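Local coordinates for protein pyridine synthase TbtD (Thermobispora bispora, PDB 5WA4) that probably catalyses the formal [4+2] aza-cycloaddition that builds the central pyridine ring of the thiopeptide thiomuracin, and binds a leader peptide fragment of its substrate TbtA, at residues 171-175 with 321-325; 194-199 with 335-340. The contacts are given in a common frame with arbitrary orientation. Residues are numbered along the deposited sequence.

Contact 1: 171-175 with 321-325; sequences LVVAT and TYLHL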
ATOM      1  N   LEU E 171     -19.948 -18.846  27.906  1.00 51.48           N
ATOM      2  CA  LEU E 171     -20.500 -18.976  26.556  1.00 45.19           C
ATOM      3  C   LEU E 171     -19.420 -18.981  25.489  1.00 49.46           C
ATOM      4  O   LEU E 171     -19.371 -19.878  24.644  1.00 50.54           O
ATOM      5  CB  LEU E 171     -21.496 -17.858  26.266  1.00 41.39           C
ATOM      6  CG  LEU E 171     -22.726 -17.919  27.165  1.00 41.97           C
ATOM      7  CD1 LEU E 171     -23.773 -16.868  26.779  1.00 38.89           C
ATOM      8  CD2 LEU E 171     -23.298 -19.332  27.180  1.00 38.01           C
ATOM      9  N   VAL E 172     -18.549 -17.983  25.527  1.00 48.15           N
ATOM     10  CA  VAL E 172     -17.470 -17.879  24.546  1.00 49.13           C
ATOM     11  C   VAL E 172     -16.605 -19.142  24.512  1.00 44.76           C
ATOM     12  O   VAL E 172     -16.354 -19.690  23.455  1.00 48.81           O
ATOM     13  CB  VAL E 172     -16.603 -16.627  24.832  1.00 44.87           C
ATOM     14  CG1 VAL E 172     -15.159 -16.841  24.457  1.00 41.87           C
ATOM     15  CG2 VAL E 172     -17.185 -15.420  24.129  1.00 39.28           C
ATOM     16  N   VAL E 173     -16.165 -19.608  25.671  1.00 49.36           N
ATOM     17  CA  VAL E 173     -15.355 -20.823  25.749  1.00 52.60           C
ATOM     18  C   VAL E 173     -16.111 -22.057  25.225  1.00 48.03           C
ATOM     19  O   VAL E 173     -15.534 -22.894  24.540  1.00 44.64           O
ATOM     20  CB  VAL E 173     -14.899 -21.102  27.212  1.00 51.97           C
ATOM     21  CG1 VAL E 173     -14.139 -22.419  27.312  1.00 57.45           C
ATOM     22  CG2 VAL E 173     -14.039 -19.975  27.737  1.00 54.49           C
ATOM     23  N   ALA E 174     -17.398 -22.157  25.555  1.00 44.50           N
ATOM     24  CA  ALA E 174     -18.182 -23.355  25.263  1.00 49.12           C
ATOM     25  C   ALA E 174     -18.393 -23.528  23.758  1.00 52.97           C
ATOM     26  O   ALA E 174     -18.249 -24.637  23.216  1.00 45.95           O
ATOM     27  CB  ALA E 174     -19.515 -23.310  25.979  1.00 43.45           C
ATOM     28  N   THR E 175     -18.730 -22.423  23.096  1.00 49.81           N
ATOM     29  CA  THR E 175     -18.867 -22.395  21.653  1.00 42.92           C
ATOM     30  C   THR E 175     -17.570 -22.811  20.933  1.00 52.74           C
ATOM     31  O   THR E 175     -17.613 -23.605  19.968  1.00 53.14           O
ATOM     32  CB  THR E 175     -19.316 -21.010  21.189  1.00 46.87           C
ATOM     33  OG1 THR E 175     -20.560 -20.698  21.828  1.00 52.48           O
ATOM     34  CG2 THR E 175     -19.520 -20.974  19.686  1.00 54.24           C
ATOM     35  N   THR E 321     -22.559 -15.755  18.955  1.00 51.62           N
ATOM     36  CA  THR E 321     -22.344 -15.689  20.385  1.00 48.25           C
ATOM     37  C   THR E 321     -21.991 -14.262  20.810  1.00 53.22           C
ATOM     38  O   THR E 321     -22.613 -13.705  21.739  1.00 48.62           O
ATOM     39  CB  THR E 321     -21.239 -16.633  20.838  1.00 47.12           C
ATOM     40  OG1 THR E 321     -21.667 -17.983  20.653  1.00 52.97           O
ATOM     41  CG2 THR E 321     -20.923 -16.407  22.305  1.00 46.25           C
ATOM     42  N   TYR E 322     -21.006 -13.673  20.132  1.00 47.79           N
ATOM     43  CA  TYR E 322     -20.614 -12.308  20.440  1.00 43.26           C
ATOM     44  C   TYR E 322     -21.840 -11.417  20.342  1.00 41.37           C
ATOM     45  O   TYR E 322     -22.022 -10.554  21.177  1.00 48.53           O
ATOM     46  CB  TYR E 322     -19.512 -11.807  19.506  1.00 41.76           C
ATOM     47  CG  TYR E 322     -18.192 -12.554  19.602  1.00 44.71           C
ATOM     48  CD1 TYR E 322     -17.849 -13.274  20.748  1.00 40.94           C
ATOM     49  CD2 TYR E 322     -17.287 -12.532  18.546  1.00 42.70           C
ATOM     50  CE1 TYR E 322     -16.642 -13.953  20.830  1.00 40.87           C
ATOM     51  CE2 TYR E 322     -16.080 -13.190  18.616  1.00 37.50           C
ATOM     52  CZ  TYR E 322     -15.754 -13.906  19.753  1.00 48.83           C
ATOM     53  OH  TYR E 322     -14.546 -14.592  19.803  1.00 44.71           O
ATOM     54  N   LEU E 323     -22.702 -11.648  19.352  1.00 41.62           N
ATOM     55  CA  LEU E 323     -23.870 -10.791  19.152  1.00 43.50           C
ATOM     56  C   LEU E 323     -24.889 -10.944  20.301  1.00 50.75           C
ATOM     57  O   LEU E 323     -25.629  -9.992  20.630  1.00 48.04           O
ATOM     58  CB  LEU E 323     -24.534 -11.081  17.799  1.00 47.88           C
ATOM     59  CG  LEU E 323     -23.976 -10.529  16.473  1.00 46.70           C
ATOM     60  CD1 LEU E 323     -24.800 -11.049  15.331  1.00 44.65           C
ATOM     61  CD2 LEU E 323     -23.997  -9.012  16.421  1.00 41.70           C
ATOM     62  N   HIS E 324     -24.901 -12.133  20.910  1.00 44.49           N
ATOM     63  CA  HIS E 324     -25.715 -12.435  22.085  1.00 41.69           C
ATOM     64  C   HIS E 324     -25.205 -11.620  23.274  1.00 48.55           C
ATOM     65  O   HIS E 324     -25.962 -10.902  23.909  1.00 48.95           O
ATOM     66  CB  HIS E 324     -25.644 -13.932  22.385  1.00 39.76           C
ATOM     67  CG  HIS E 324     -26.469 -14.395  23.557  1.00 53.67           C
ATOM     68  ND1 HIS E 324     -27.827 -14.156  23.665  1.00 53.93           N
ATOM     69  CD2 HIS E 324     -26.132 -15.134  24.647  1.00 40.62           C
ATOM     70  CE1 HIS E 324     -28.284 -14.721  24.769  1.00 48.72           C
ATOM     71  NE2 HIS E 324     -27.278 -15.328  25.379  1.00 42.50           N
ATOM     72  N   LEU E 325     -23.908 -11.736  23.562  1.00 47.83           N
ATOM     73  CA  LEU E 325     -23.286 -11.026  24.670  1.00 43.34           C
ATOM     74  C   LEU E 325     -23.552  -9.512  24.569  1.00 47.10           C
ATOM     75  O   LEU E 325     -23.839  -8.876  25.574  1.00 49.01           O
ATOM     76  CB  LEU E 325     -21.778 -11.297  24.723  1.00 33.30           C
ATOM     77  CG  LEU E 325     -21.359 -12.764  24.716  1.00 38.54           C
ATOM     78  CD1 LEU E 325     -19.851 -12.937  24.695  1.00 40.95           C
ATOM     79  CD2 LEU E 325     -21.972 -13.538  25.866  1.00 44.70           C
TER

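Contact 2: 194-199 with 335-340; sequences HAEAYL and RFLVCH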
ATOM      1  N   HIS E 194      -9.371 -12.550  18.078  1.00 47.02           N
ATOM      2  CA  HIS E 194     -10.422 -11.546  18.235  1.00 42.68           C
ATOM      3  C   HIS E 194      -9.905 -10.415  19.091  1.00 52.71           C
ATOM      4  O   HIS E 194     -10.001  -9.245  18.700  1.00 55.55           O
ATOM      5  CB  HIS E 194     -11.680 -12.167  18.856  1.00 45.51           C
ATOM      6  CG  HIS E 194     -12.911 -11.309  18.793  1.00 48.43           C
ATOM      7  ND1 HIS E 194     -13.388 -10.758  17.616  1.00 62.56           N
ATOM      8  CD2 HIS E 194     -13.818 -10.981  19.746  1.00 56.38           C
ATOM      9  CE1 HIS E 194     -14.505 -10.093  17.862  1.00 51.69           C
ATOM     10  NE2 HIS E 194     -14.791 -10.214  19.145  1.00 48.82           N
ATOM     11  N   ALA E 195      -9.330 -10.767  20.245  1.00 52.89           N
ATOM     12  CA  ALA E 195      -8.841  -9.772  21.200  1.00 48.70           C
ATOM     13  C   ALA E 195      -7.674  -8.984  20.613  1.00 49.00           C
ATOM     14  O   ALA E 195      -7.624  -7.758  20.724  1.00 53.33           O
ATOM     15  CB  ALA E 195      -8.436 -10.437  22.522  1.00 48.47           C
ATOM     16  N   GLU E 196      -6.746  -9.684  19.977  1.00 46.55           N
ATOM     17  CA  GLU E 196      -5.614  -9.033  19.336  1.00 53.12           C
ATOM     18  C   GLU E 196      -6.032  -8.008  18.262  1.00 52.38           C
ATOM     19  O   GLU E 196      -5.341  -7.011  18.049  1.00 51.61           O
ATOM     20  CB  GLU E 196      -4.695 -10.089  18.733  1.00 51.17           C
ATOM     21  CG  GLU E 196      -3.983 -10.896  19.784  1.00 54.31           C
ATOM     22  CD  GLU E 196      -3.021 -10.045  20.590  1.00 64.27           C
ATOM     23  OE1 GLU E 196      -2.523  -9.038  20.027  1.00 56.52           O
ATOM     24  OE2 GLU E 196      -2.769 -10.371  21.785  1.00 73.40           O
ATOM     25  N   ALA E 197      -7.165  -8.249  17.609  1.00 45.91           N
ATOM     26  CA  ALA E 197      -7.674  -7.337  16.600  1.00 47.11           C
ATOM     27  C   ALA E 197      -8.011  -5.984  17.230  1.00 50.36           C
ATOM     28  O   ALA E 197      -7.671  -4.929  16.700  1.00 48.07           O
ATOM     29  CB  ALA E 197      -8.884  -7.939  15.928  1.00 47.78           C
ATOM     30  N   TYR E 198      -8.676  -6.049  18.378  1.00 51.49           N
ATOM     31  CA  TYR E 198      -8.938  -4.898  19.237  1.00 53.15           C
ATOM     32  C   TYR E 198      -7.672  -4.235  19.739  1.00 51.71           C
ATOM     33  O   TYR E 198      -7.565  -3.024  19.699  1.00 53.42           O
ATOM     34  CB  TYR E 198      -9.780  -5.315  20.448  1.00 50.47           C
ATOM     35  CG  TYR E 198     -10.100  -4.227  21.451  1.00 46.47           C
ATOM     36  CD1 TYR E 198     -10.946  -3.176  21.123  1.00 47.01           C
ATOM     37  CD2 TYR E 198      -9.607  -4.282  22.743  1.00 55.96           C
ATOM     38  CE1 TYR E 198     -11.273  -2.202  22.031  1.00 46.16           C
ATOM     39  CE2 TYR E 198      -9.928  -3.296  23.691  1.00 52.03           C
ATOM     40  CZ  TYR E 198     -10.768  -2.258  23.328  1.00 55.68           C
ATOM     41  OH  TYR E 198     -11.110  -1.279  24.254  1.00 44.05           O
ATOM     42  N   LEU E 199      -6.719  -5.014  20.239  1.00 53.38           N
ATOM     43  CA  LEU E 199      -5.553  -4.391  20.853  1.00 55.93           C
ATOM     44  C   LEU E 199      -4.752  -3.611  19.798  1.00 53.06           C
ATOM     45  O   LEU E 199      -4.345  -2.481  20.030  1.00 56.87           O
ATOM     46  CB  LEU E 199      -4.700  -5.432  21.567  1.00 54.12           C
ATOM     47  CG  LEU E 199      -5.324  -6.025  22.841  1.00 48.96           C
ATOM     48  CD1 LEU E 199      -4.565  -7.254  23.267  1.00 54.39           C
ATOM     49  CD2 LEU E 199      -5.301  -5.045  23.943  1.00 56.08           C
ATOM     50  N   ARG E 335     -15.957  -7.677  26.147  1.00 49.85           N
ATOM     51  CA  ARG E 335     -15.884  -8.852  25.273  1.00 43.09           C
ATOM     52  C   ARG E 335     -14.445  -9.194  24.912  1.00 46.74           C
ATOM     53  O   ARG E 335     -14.017 -10.350  25.096  1.00 41.25           O
ATOM     54  CB  ARG E 335     -16.693  -8.651  23.998  1.00 45.79           C
ATOM     55  CG  ARG E 335     -16.937  -9.980  23.224  1.00 52.54           C
ATOM     56  CD  ARG E 335     -17.125  -9.742  21.721  1.00 39.20           C
ATOM     57  NE  ARG E 335     -17.968  -8.571  21.534  1.00 43.56           N
ATOM     58  CZ  ARG E 335     -17.727  -7.615  20.649  1.00 49.31           C
ATOM     59  NH1 ARG E 335     -16.670  -7.701  19.856  1.00 48.71           N
ATOM     60  NH2 ARG E 335     -18.547  -6.570  20.559  1.00 55.46           N
ATOM     61  N   PHE E 336     -13.684  -8.202  24.432  1.00 41.35           N
ATOM     62  CA  PHE E 336     -12.281  -8.457  24.106  1.00 39.69           C
ATOM     63  C   PHE E 336     -11.472  -8.932  25.312  1.00 47.65           C
ATOM     64  O   PHE E 336     -10.613  -9.802  25.181  1.00 48.11           O
ATOM     65  CB  PHE E 336     -11.653  -7.230  23.475  1.00 40.45           C
ATOM     66  CG  PHE E 336     -12.290  -6.867  22.167  1.00 48.47           C
ATOM     67  CD1 PHE E 336     -12.325  -7.794  21.124  1.00 54.18           C
ATOM     68  CD2 PHE E 336     -12.890  -5.645  21.980  1.00 47.87           C
ATOM     69  CE1 PHE E 336     -12.938  -7.493  19.907  1.00 54.43           C
ATOM     70  CE2 PHE E 336     -13.507  -5.331  20.761  1.00 55.53           C
ATOM     71  CZ  PHE E 336     -13.532  -6.254  19.726  1.00 50.03           C
ATOM     72  N   LEU E 337     -11.775  -8.412  26.497  1.00 47.21           N
ATOM     73  CA  LEU E 337     -11.063  -8.842  27.693  1.00 45.85           C
ATOM     74  C   LEU E 337     -11.374 -10.287  28.018  1.00 45.56           C
ATOM     75  O   LEU E 337     -10.464 -11.086  28.282  1.00 49.03           O
ATOM     76  CB  LEU E 337     -11.426  -7.959  28.881  1.00 56.74           C
ATOM     77  CG  LEU E 337     -10.989  -8.440  30.261  1.00 48.39           C
ATOM     78  CD1 LEU E 337      -9.475  -8.393  30.349  1.00 44.78           C
ATOM     79  CD2 LEU E 337     -11.669  -7.608  31.346  1.00 45.35           C
ATOM     80  N   VAL E 338     -12.659 -10.629  28.008  1.00 45.21           N
ATOM     81  CA  VAL E 338     -13.069 -12.029  28.186  1.00 46.60           C
ATOM     82  C   VAL E 338     -12.420 -13.011  27.163  1.00 45.62           C
ATOM     83  O   VAL E 338     -11.912 -14.064  27.561  1.00 38.87           O
ATOM     84  CB  VAL E 338     -14.590 -12.141  28.134  1.00 44.88           C
ATOM     85  CG1 VAL E 338     -15.014 -13.562  27.892  1.00 41.63           C
ATOM     86  CG2 VAL E 338     -15.175 -11.612  29.435  1.00 44.43           C
ATOM     87  N   CYS E 339     -12.390 -12.660  25.870  1.00 47.93           N
ATOM     88  CA  CYS E 339     -11.709 -13.522  24.890  1.00 46.29           C
ATOM     89  C   CYS E 339     -10.236 -13.606  25.213  1.00 46.41           C
ATOM     90  O   CYS E 339      -9.621 -14.659  25.070  1.00 50.96           O
ATOM     91  CB  CYS E 339     -11.854 -13.026  23.445  1.00 46.53           C
ATOM     92  SG  CYS E 339     -13.535 -12.872  22.792  1.00 54.07           S
ATOM     93  N   HIS E 340      -9.647 -12.494  25.619  1.00 45.19           N
ATOM     94  CA  HIS E 340      -8.225 -12.530  25.870  1.00 48.29           C
ATOM     95  C   HIS E 340      -7.931 -13.469  27.057  1.00 52.82           C
ATOM     96  O   HIS E 340      -6.962 -14.246  27.029  1.00 50.31           O
ATOM     97  CB  HIS E 340      -7.683 -11.139  26.127  1.00 45.83           C
ATOM     98  CG  HIS E 340      -6.208 -11.112  26.337  1.00 47.57           C
ATOM     99  ND1 HIS E 340      -5.315 -10.902  25.310  1.00 58.02           N
ATOM    100  CD2 HIS E 340      -5.464 -11.331  27.449  1.00 54.96           C
ATOM    101  CE1 HIS E 340      -4.084 -10.960  25.784  1.00 63.21           C
ATOM    102  NE2 HIS E 340      -4.147 -11.228  27.079  1.00 58.44           N
TER

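Contact 1: 171-175 with 321-325
Buried stretches of two helices, 164-178 and 307-328, in the helical part of this lantibiotic dehydratase C-terminal-type fold run antiparallel here, their local axes inclined at 168° and 10.5 Å apart at closest approach. That spacing is bridged by side chains: even the nearest pair of CA atoms, those of Val172 and Thr321, is 6.8 Å apart, and the two segments bury 267 Å² in total.

Apolar contacts make up most of the interface. Leu171 reaches across with CD1, which lies 3.9 Å from Leu325 CD2 and, at the edge of the imidazole, 3.6 Å from His324 CD2. At the next residue, Val172 CG2 sits 3.7 Å from Leu325 CD1 and also 3.7 Å from Tyr322 CE1, meeting the phenol ring at its edge. Tyr322 starts with its CA-to-CB bond directed away from helix 164-178, yet its ring swings back far enough to touch the valine. Leu325 thus meets both Leu171 and Val172 through its two methyl groups.

Polar groups gather at the threonines. Trp249 of helix 244-265 joins the two segments, its NE1 being hydrogen-bonded to the hydroxyls of both Thr175 and Thr321, while its ring stacks on His324. Thr175 also turns back on its own helix, where OG1 donates a hydrogen bond to Leu171 O at 3.2 Å.

Contact 2: 194-199 with 335-340
This is a partly buried helix-helix crossing with an aromatic cluster, joining helix 184-201 to the C-terminal helix 332-352 of the helical region. The local axes cross at -131° and approach to 8.5 Å. Small Ala195 permits the close passage: its CA lies 4.7 Å from Phe336 CA, and its CB rests 3.5 Å from Phe336 O and 3.7 Å from His340 CB.

Phe336, the most heavily covered residue, lies between His194 and Tyr198. The Tyr198 and Phe336 rings are nearly parallel, at 11° with centroids 4.4 Å apart, but slide past each other with little overlap; Tyr198 CB instead makes a CH-pi contact over the Phe336 face, 3.4 Å from its centroid. The phenol end of Tyr198 is hydrogen-bonded to His333 and Arg202. His194 meets Phe336 obliquely, while Cys339 SG approaches the edge of the imidazole, 3.6 Å from His194 CD2.

Arg335 NH1 donates a hydrogen bond to His194 NE2 at 3.2 Å. Glu196 forms a salt bridge with Arg209 of helix 205-218. With NE2 acting as acceptor, His194 is consistent with a neutral imidazole carrying its proton on ND1, which spares it a charge beside the arginine.

Overall arrangement
The centres of contacts 1 and 2 lie about 13 Å apart, both in the helical part of the chain and away from its four-stranded antiparallel sheet. Each pairs an earlier helix with a later one: 164-178 and 184-201 are consecutive, as are 307-328 and 332-352, so the segments alternate along the sequence, the paired ones lying 146 and 136 residues apart at their closest ends. Tyr322 connects the contacts directly, with CE2 3.3 Å from His194 NE2 and OH 3.6 Å from Cys339 SG. Together they tie four helices into one packed group, from buried contact 1 to partly buried contact 2, where Leu337 packs against the bound peptide.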